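Local coordinates for pyridoxamine 5'-phosphate oxidase-related, FMN-binding protein (Mycobacterium smegmatis, PDB 6ECI) that binds flavin adenine dinucleotide and sequesters it, which helps protect mycobacteria against hypoxic and oxidative stress, at the interface of chains A and B. Sequence-based numbering; all coordinates share one arbitrary frame. Chains: chain A/B, Pyridoxamine 5'-phosphate oxidase-related, FMN-binding protein.

Contact 1: the interface of chains A and B. Residues chain A 66, 68, 79, 81; chain B 33-34, 36.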
loop_
_atom_site.group_PDB
_atom_site.type_symbol
_atom_site.label_atom_id
_atom_site.label_comp_id
_atom_site.label_asym_id
_atom_site.label_seq_id
_atom_site.Cartn_x
_atom_site.Cartn_y
_atom_site.Cartn_z
ATOM N N LEU A 66 3.164 2.701 -9.838
ATOM C CA LEU A 66 3.073 1.425 -9.152
ATOM C C LEU A 66 1.646 1.245 -8.668
ATOM O O LEU A 66 1.034 2.190 -8.165
ATOM C CB LEU A 66 4.025 1.361 -7.953
ATOM C CG LEU A 66 5.464 0.901 -8.170
ATOM C CD1 LEU A 66 6.262 1.053 -6.888
ATOM C CD2 LEU A 66 5.476 -0.531 -8.629
ATOM N N GLU A 68 -0.641 -1.430 -6.125
ATOM C CA GLU A 68 -0.502 -2.455 -5.107
ATOM C C GLU A 68 -1.852 -2.719 -4.462
ATOM O O GLU A 68 -2.636 -1.790 -4.241
ATOM C CB GLU A 68 0.517 -2.046 -4.039
ATOM C CG GLU A 68 1.007 -3.193 -3.177
ATOM C CD GLU A 68 0.152 -3.411 -1.938
ATOM O OE1 GLU A 68 -0.778 -2.613 -1.693
ATOM O OE2 GLU A 68 0.417 -4.387 -1.205
ATOM N N SER A 79 -0.010 -10.460 -1.618
ATOM C CA SER A 79 0.071 -9.107 -2.147
ATOM C C SER A 79 0.428 -9.180 -3.622
ATOM O O SER A 79 1.106 -10.109 -4.067
ATOM C CB SER A 79 1.098 -8.253 -1.397
ATOM O OG SER A 79 2.412 -8.707 -1.655
ATOM N N ILE A 81 1.709 -6.593 -6.942
ATOM C CA ILE A 81 2.244 -5.308 -7.377
ATOM C C ILE A 81 2.250 -5.282 -8.896
ATOM O O ILE A 81 2.773 -6.203 -9.534
ATOM C CB ILE A 81 3.660 -5.060 -6.829
ATOM C CG1 ILE A 81 3.680 -5.193 -5.306
ATOM C CG2 ILE A 81 4.157 -3.685 -7.246
ATOM C CD1 ILE A 81 5.067 -5.134 -4.713
ATOM N N HIS B 33 9.804 1.186 -4.377
ATOM C CA HIS B 33 9.420 -0.169 -4.023
ATOM C C HIS B 33 8.409 -0.091 -2.890
ATOM O O HIS B 33 8.397 0.870 -2.116
ATOM C CB HIS B 33 10.629 -1.016 -3.605
ATOM C CG HIS B 33 11.453 -1.502 -4.756
ATOM N ND1 HIS B 33 12.421 -0.726 -5.359
ATOM C CD2 HIS B 33 11.452 -2.684 -5.418
ATOM C CE1 HIS B 33 12.982 -1.409 -6.341
ATOM N NE2 HIS B 33 12.411 -2.600 -6.399
ATOM N N ILE B 34 7.544 -1.096 -2.804
ATOM C CA ILE B 34 6.523 -1.146 -1.767
ATOM C C ILE B 34 6.583 -2.504 -1.083
ATOM O O ILE B 34 6.750 -3.537 -1.742
ATOM C CB ILE B 34 5.117 -0.853 -2.335
ATOM C CG1 ILE B 34 4.064 -0.909 -1.226
ATOM C CG2 ILE B 34 4.781 -1.797 -3.468
ATOM C CD1 ILE B 34 2.730 -0.315 -1.621
ATOM N N PRO B 36 4.458 -4.689 1.747
ATOM C CA PRO B 36 3.399 -4.940 2.732
ATOM C C PRO B 36 3.995 -5.497 4.017
ATOM O O PRO B 36 4.845 -6.391 3.991
ATOM C CB PRO B 36 2.494 -5.961 2.033
ATOM C CG PRO B 36 2.789 -5.799 0.577
ATOM C CD PRO B 36 4.243 -5.438 0.499
#
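B:Ile34 meets A:Ile81 and A:Glu68 with its two branches, and this three-residue cluster is the tight part of the contact. The gamma-methyl CG2 of B:Ile34 lies 3.6 Å from the terminal methyl CD1 of A:Ile81. The two isoleucines lie alongside each other, running in opposite senses, not tip to tip, which also brings CG1 of A:Ile81 to 4.0 Å from the same CG2. The longer arm of B:Ile34 has CG1 anti to the backbone N (chi1 -180°), and this sends CD1 away from A:Ile81 and onto the aliphatic stem of A:Glu68. There CD1 is 3.7 Å from CG of A:Glu68 and touches CB as well, the two side chains crossing at about a right angle. Of the residues in this patch B:Ile34 loses the largest surface to the partner, 57 Å².

The glutamate chain is bent at its second torsion (chi2 -90°), which turns the carboxylate toward B:Pro36. Its oxygen OE2 comes to 3.3 Å from ring carbon CG of B:Pro36, a polar atom against a carbon with no hydrogen bond in it. From the other chain-A strand, CB of A:Ser79 reaches that same CG at 3.6 Å.

At the opposite end the fit is loose: the nearest approach of A:Leu66 to B:His33 is 4.3 Å, from methyl CD1 to the backbone N, and the histidine loses very little surface here. No nitrogen or oxygen pairs across the patch, so within it the match rests mainly on shape and apolar contact.

In the fold, strands 64-72 and 76-88 of chain A face strand 31-41 of chain B, in the split-barrel fold of the pyridoxamine 5'-phosphate oxidase-like flavoproteins, whose usual form is a dimer. A:Ser79 and B:Pro36 are both FAD-binding positions, which suggests that the packing borders a cofactor site built from both subunits.

Contact 2: the interface of chains A and B. Residues chain A 104-105; chain B 74, 128-130.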
loop_
_atom_site.group_PDB
_atom_site.type_symbol
_atom_site.label_atom_id
_atom_site.label_comp_id
_atom_site.label_asym_id
_atom_site.label_seq_id
_atom_site.Cartn_x
_atom_site.Cartn_y
_atom_site.Cartn_z
ATOM N N LEU A 104 -17.285 1.175 -6.869
ATOM C CA LEU A 104 -18.044 1.659 -5.726
ATOM C C LEU A 104 -18.714 2.986 -6.080
ATOM O O LEU A 104 -18.127 3.804 -6.797
ATOM C CB LEU A 104 -17.136 1.825 -4.508
ATOM C CG LEU A 104 -17.149 0.684 -3.485
ATOM C CD1 LEU A 104 -17.127 -0.676 -4.170
ATOM C CD2 LEU A 104 -15.982 0.813 -2.519
ATOM N N PRO A 105 -19.947 3.228 -5.599
ATOM C CA PRO A 105 -20.746 4.402 -5.979
ATOM C C PRO A 105 -20.030 5.730 -5.751
ATOM O O PRO A 105 -19.856 6.482 -6.712
ATOM C CB PRO A 105 -21.982 4.296 -5.073
ATOM C CG PRO A 105 -21.565 3.393 -3.951
ATOM C CD PRO A 105 -20.631 2.412 -4.581
ATOM N N VAL B 74 -18.799 -0.201 2.132
ATOM C CA VAL B 74 -19.480 0.078 0.871
ATOM C C VAL B 74 -19.606 1.580 0.652
ATOM O O VAL B 74 -19.466 2.075 -0.474
ATOM C CB VAL B 74 -20.853 -0.615 0.841
ATOM C CG1 VAL B 74 -21.655 -0.166 -0.373
ATOM C CG2 VAL B 74 -20.679 -2.124 0.841
ATOM N N ARG B 128 -15.467 9.280 0.076
ATOM C CA ARG B 128 -16.873 8.885 0.048
ATOM C C ARG B 128 -17.269 8.064 -1.173
ATOM O O ARG B 128 -18.055 7.134 -1.022
ATOM C CB ARG B 128 -17.762 10.145 0.166
ATOM C CG ARG B 128 -19.152 10.199 -0.517
ATOM C CD ARG B 128 -20.196 9.203 0.015
ATOM N NE ARG B 128 -20.174 8.002 -0.813
ATOM C CZ ARG B 128 -21.062 7.012 -0.793
ATOM N NH1 ARG B 128 -22.089 7.028 0.045
ATOM N NH2 ARG B 128 -20.902 5.991 -1.628
ATOM N N PHE B 129 -16.717 8.334 -2.355
ATOM C CA PHE B 129 -17.260 7.806 -3.608
ATOM C C PHE B 129 -18.705 8.259 -3.784
ATOM O O PHE B 129 -19.628 7.526 -3.419
ATOM C CB PHE B 129 -17.235 6.267 -3.704
ATOM C CG PHE B 129 -16.096 5.594 -2.981
ATOM C CD1 PHE B 129 -14.838 5.553 -3.545
ATOM C CD2 PHE B 129 -16.307 4.923 -1.782
ATOM C CE1 PHE B 129 -13.798 4.909 -2.909
ATOM C CE2 PHE B 129 -15.268 4.280 -1.137
ATOM C CZ PHE B 129 -14.012 4.270 -1.704
ATOM N N GLY B 130 -18.921 9.448 -4.337
ATOM C CA GLY B 130 -20.274 9.942 -4.542
ATOM C C GLY B 130 -20.536 10.485 -5.935
ATOM O O GLY B 130 -20.338 9.793 -6.935
#
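A:Leu104 lies against the ring of B:Phe129, forming the apolar centre. Its methyl CD2 is 3.8 Å from CE2 of the ring and also near CZ. The leucine CB stands 4.1 Å above the ring plane, offset toward the rim, so the side chain covers one face off-centre. The two side chains cross obliquely. The phenylalanine has CG roughly opposite its carbonyl carbon (chi1 -31°, off the staggered position), which turns the ring toward A:Leu104.

Beyond the ring, CG of A:Leu104 lies 4.0 Å from the carbonyl O of B:Val74, a van der Waals neighbour. A:Pro105 carries the contact outward and loses 76 Å² of surface to chain B, the largest value in the patch. Its ring carbon CG sits 3.5 Å from the guanidinium nitrogen NH2 of B:Arg128.

The polar rim is organised within chain B. B:Arg128, bent at chi2 and chi3, folds back so that NE and NH2 on one flank of the guanidinium both donate to the carbonyl O of B:Phe129, each at 2.7 Å. NE approaches from above the carbonyl plane, 71° out of it, whereas NH2 is tilted by 21°. Both bonds are bent at hydrogen, and neither crosses to chain A.

The site joins a loop of chain A to the C-terminal segment of chain B, probably helping hold that tail against the partner subunit.

Contact 1 and contact 2 are about 24 Å apart, measured between the centres of their C-alpha atoms, and share no residue. Contact 1 joins strands, whereas contact 2 uses loop and tail residues; B:Val74 lies in the turn joining strands 64-72 and 76-88, the pair whose chain A copies form the chain A side of contact 1. Both belong to one two-fold interface, and each has a twin with the chains exchanged. B:Phe129, like A:Ser79 and B:Pro36, is a position of the FAD pocket, so pairing of the subunits and shaping of the cofactor site are probably coupled along this interface.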